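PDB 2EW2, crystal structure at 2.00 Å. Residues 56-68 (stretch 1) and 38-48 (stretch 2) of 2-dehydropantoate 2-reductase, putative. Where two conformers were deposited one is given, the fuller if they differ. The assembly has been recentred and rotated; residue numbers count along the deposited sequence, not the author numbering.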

# COMPACT_ATOMS: atom_id res chain seq x y z
N VAL B 56 -14.18 16.23 -46.96
CA VAL B 56 -12.81 16.47 -47.34
C VAL B 56 -12.15 15.10 -47.51
O VAL B 56 -12.33 14.22 -46.65
CB VAL B 56 -12.07 17.29 -46.25
CG1 VAL B 56 -10.56 17.28 -46.46
CG2 VAL B 56 -12.60 18.72 -46.22
N VAL B 57 -11.43 14.91 -48.61
CA VAL B 57 -10.69 13.66 -48.84
C VAL B 57 -9.21 13.99 -48.96
O VAL B 57 -8.83 14.96 -49.61
CB VAL B 57 -11.19 12.89 -50.10
CG1 VAL B 57 -10.43 11.60 -50.30
CG2 VAL B 57 -12.71 12.61 -50.02
N ALA B 58 -8.36 13.21 -48.30
CA ALA B 58 -6.91 13.43 -48.34
C ALA B 58 -6.25 12.13 -48.70
O ALA B 58 -6.37 11.14 -47.98
CB ALA B 58 -6.41 13.94 -46.99
N ASN B 59 -5.58 12.10 -49.84
CA ASN B 59 -4.90 10.89 -50.27
C ASN B 59 -3.52 10.83 -49.62
O ASN B 59 -2.55 11.33 -50.17
CB ASN B 59 -4.82 10.80 -51.79
CG ASN B 59 -6.18 10.88 -52.44
OD1 ASN B 59 -6.82 9.85 -52.70
ND2 ASN B 59 -6.66 12.10 -52.69
N LEU B 60 -3.46 10.25 -48.43
CA LEU B 60 -2.23 10.25 -47.66
C LEU B 60 -1.65 8.86 -47.69
O LEU B 60 -2.40 7.87 -47.68
CB LEU B 60 -2.49 10.70 -46.21
CG LEU B 60 -2.96 12.15 -46.02
CD1 LEU B 60 -3.30 12.49 -44.57
CD2 LEU B 60 -1.94 13.15 -46.57
N PRO B 61 -0.31 8.77 -47.73
CA PRO B 61 0.34 7.48 -47.56
C PRO B 61 0.10 6.96 -46.15
O PRO B 61 0.04 7.74 -45.20
CB PRO B 61 1.82 7.77 -47.82
CG PRO B 61 1.98 9.22 -47.78
CD PRO B 61 0.64 9.87 -47.96
N ILE B 62 -0.07 5.65 -46.03
CA ILE B 62 -0.31 5.03 -44.72
C ILE B 62 0.38 3.68 -44.67
O ILE B 62 0.38 2.92 -45.65
CB ILE B 62 -1.84 4.94 -44.38
CG1 ILE B 62 -2.06 4.41 -42.95
CG2 ILE B 62 -2.61 4.10 -45.41
CD1 ILE B 62 -3.47 4.67 -42.38
N PHE B 63 1.01 3.39 -43.54
CA PHE B 63 1.74 2.15 -43.37
C PHE B 63 1.42 1.56 -42.01
O PHE B 63 1.08 2.28 -41.09
CB PHE B 63 3.25 2.45 -43.45
CG PHE B 63 3.68 3.10 -44.75
CD1 PHE B 63 3.86 4.46 -44.82
CD2 PHE B 63 3.92 2.33 -45.89
CE1 PHE B 63 4.28 5.08 -46.01
CE2 PHE B 63 4.32 2.93 -47.09
CZ PHE B 63 4.50 4.32 -47.15
N SER B 64 1.50 0.24 -41.89
CA SER B 64 1.48 -0.39 -40.57
C SER B 64 2.90 -0.30 -40.01
O SER B 64 3.86 -0.16 -40.78
CB SER B 64 1.01 -1.85 -40.65
OG SER B 64 2.00 -2.68 -41.24
N PRO B 65 3.05 -0.33 -38.68
CA PRO B 65 4.40 -0.26 -38.11
C PRO B 65 5.35 -1.35 -38.64
O PRO B 65 6.52 -1.07 -38.90
CB PRO B 65 4.15 -0.43 -36.60
CG PRO B 65 2.75 0.04 -36.41
CD PRO B 65 2.02 -0.43 -37.62
N GLU B 66 4.85 -2.56 -38.84
CA GLU B 66 5.71 -3.67 -39.25
C GLU B 66 6.25 -3.55 -40.68
O GLU B 66 7.26 -4.17 -41.01
CB GLU B 66 5.03 -5.04 -39.03
CG GLU B 66 3.67 -5.21 -39.71
CD GLU B 66 2.48 -4.91 -38.80
OE1 GLU B 66 1.44 -5.60 -38.96
OE2 GLU B 66 2.56 -4.01 -37.92
N GLU B 67 5.59 -2.73 -41.50
CA GLU B 67 5.99 -2.46 -42.89
C GLU B 67 7.14 -1.47 -43.03
O GLU B 67 7.78 -1.40 -44.08
CB GLU B 67 4.81 -1.87 -43.66
CG GLU B 67 3.84 -2.88 -44.19
CD GLU B 67 2.72 -2.22 -44.97
OE1 GLU B 67 2.35 -2.77 -46.04
OE2 GLU B 67 2.19 -1.18 -44.52
N ILE B 68 7.37 -0.67 -41.99
CA ILE B 68 8.32 0.43 -42.07
C ILE B 68 9.76 -0.09 -42.17
O ILE B 68 10.18 -0.95 -41.40
CB ILE B 68 8.16 1.40 -40.86
CG1 ILE B 68 6.74 1.98 -40.81
CG2 ILE B 68 9.23 2.51 -40.88
CD1 ILE B 68 6.39 2.93 -41.97
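Stretch 2, residues 38-48: HIEAIRKNGLI

Stretch 2 enters as a helix, residues 38-45, in which Arg43 N bonds to Ile39 O at 3.0 Å and Asn45 N to Ala41 O at 2.9 Å. Gly46 leaves helical geometry with phi/psi 76/174, and Leu47 and Ile48 then run as a strand antiparallel to Val57 and Ala58. The register follows from the CA-CA distances, 4.5 Å for Val57 and Ile48 and 5.1 Å for Ala58 and Leu47. The latter is the hydrogen-bonded pair: Leu47 N donates to Ala58 O at 2.8 Å, and Ala58 N to Leu47 O at 2.9 Å. Gly46 suits the turn twice over, since positive phi favours glycine and an ideal CB would lie 3.0 Å from Val57 CG1.

Farther along stretch 1, the helix takes over the contact. Ile62, with both chi angles t, points toward it; its CD1 meets Ile42 CD1 at 3.5 Å and its CG2 meets Ile39 CG2 at 4.1 Å. Ser64 CB lies 3.6 Å from Ile39 CD1. Arg43 extends its guanidinium so that NH2 donates to Ile62 O at 2.6 Å and forms a salt bridge with Glu67 OE2 at 3.0 Å, both acceptors near the guanidinium plane. Ser64 N also donates to Glu67 OE2, at 3.1 Å. Water 1 bridges the backbones, donating to Ile42 O at 2.7 Å and Leu60 O at 2.9 Å.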

# COMPACT_ATOMS: atom_id res chain seq x y z
N HIS B 38 -8.49 0.14 -41.48
CA HIS B 38 -8.24 1.58 -41.59
C HIS B 38 -7.20 1.83 -42.69
O HIS B 38 -7.37 2.70 -43.54
CB HIS B 38 -7.75 2.07 -40.22
CG HIS B 38 -7.76 3.56 -40.03
ND1 HIS B 38 -8.87 4.34 -40.28
CD2 HIS B 38 -6.81 4.39 -39.55
CE1 HIS B 38 -8.58 5.60 -40.00
NE2 HIS B 38 -7.34 5.66 -39.54
N ILE B 39 -6.13 1.04 -42.69
CA ILE B 39 -5.10 1.12 -43.72
C ILE B 39 -5.69 0.84 -45.12
O ILE B 39 -5.42 1.56 -46.07
CB ILE B 39 -3.92 0.16 -43.43
CG1 ILE B 39 -3.22 0.56 -42.13
CG2 ILE B 39 -2.94 0.11 -44.61
CD1 ILE B 39 -2.19 -0.45 -41.65
N GLU B 40 -6.51 -0.21 -45.21
CA GLU B 40 -7.14 -0.63 -46.47
C GLU B 40 -8.09 0.43 -47.03
O GLU B 40 -8.05 0.70 -48.24
CB GLU B 40 -7.87 -1.97 -46.31
CG GLU B 40 -6.93 -3.13 -45.94
CD GLU B 40 -7.66 -4.41 -45.46
OE1 GLU B 40 -8.90 -4.51 -45.65
OE2 GLU B 40 -6.98 -5.32 -44.91
N ALA B 41 -8.93 1.00 -46.17
CA ALA B 41 -9.89 2.03 -46.58
C ALA B 41 -9.17 3.28 -47.07
O ALA B 41 -9.50 3.84 -48.12
CB ALA B 41 -10.83 2.38 -45.42
N ILE B 42 -8.16 3.71 -46.31
CA ILE B 42 -7.39 4.90 -46.68
C ILE B 42 -6.63 4.71 -48.02
O ILE B 42 -6.60 5.62 -48.83
CB ILE B 42 -6.46 5.39 -45.52
CG1 ILE B 42 -7.32 5.92 -44.37
CG2 ILE B 42 -5.50 6.47 -46.01
CD1 ILE B 42 -6.58 6.15 -43.07
N ARG B 43 -6.05 3.54 -48.23
CA ARG B 43 -5.36 3.22 -49.49
C ARG B 43 -6.29 3.16 -50.70
O ARG B 43 -5.88 3.56 -51.80
CB ARG B 43 -4.58 1.90 -49.36
CG ARG B 43 -3.26 2.10 -48.65
CD ARG B 43 -2.48 0.83 -48.51
NE ARG B 43 -1.26 1.08 -47.75
CZ ARG B 43 -0.53 0.13 -47.19
NH1 ARG B 43 -0.88 -1.15 -47.31
NH2 ARG B 43 0.56 0.45 -46.50
N LYS B 44 -7.50 2.66 -50.51
CA LYS B 44 -8.51 2.63 -51.56
C LYS B 44 -9.01 4.03 -51.87
O LYS B 44 -8.85 4.53 -52.98
CB LYS B 44 -9.70 1.75 -51.16
CG LYS B 44 -9.47 0.24 -51.17
CD LYS B 44 -10.68 -0.46 -50.55
CE LYS B 44 -10.30 -1.72 -49.77
NZ LYS B 44 -11.32 -2.04 -48.72
N ASN B 45 -9.60 4.66 -50.86
CA ASN B 45 -10.38 5.89 -51.05
C ASN B 45 -9.79 7.17 -50.49
O ASN B 45 -10.44 8.21 -50.51
CB ASN B 45 -11.77 5.70 -50.42
CG ASN B 45 -12.51 4.49 -50.95
OD1 ASN B 45 -12.67 4.33 -52.16
ND2 ASN B 45 -12.96 3.63 -50.04
N GLY B 46 -8.56 7.11 -49.96
CA GLY B 46 -8.00 8.25 -49.24
C GLY B 46 -8.64 8.31 -47.87
O GLY B 46 -9.57 7.54 -47.57
N LEU B 47 -8.15 9.21 -47.02
CA LEU B 47 -8.75 9.46 -45.71
C LEU B 47 -9.89 10.45 -45.89
O LEU B 47 -9.68 11.56 -46.38
CB LEU B 47 -7.71 10.02 -44.74
CG LEU B 47 -8.15 10.54 -43.36
CD1 LEU B 47 -8.91 9.48 -42.54
CD2 LEU B 47 -6.96 11.09 -42.59
N ILE B 48 -11.09 10.04 -45.48
CA ILE B 48 -12.30 10.82 -45.71
C ILE B 48 -12.77 11.42 -44.41
O ILE B 48 -12.98 10.70 -43.42
CB ILE B 48 -13.43 9.95 -46.34
CG1 ILE B 48 -12.98 9.42 -47.71
CG2 ILE B 48 -14.74 10.77 -46.49
CD1 ILE B 48 -13.89 8.36 -48.27
O HOH W 1 -4.65 7.39 -49.38
O HOH W 2 -0.07 3.97 -48.64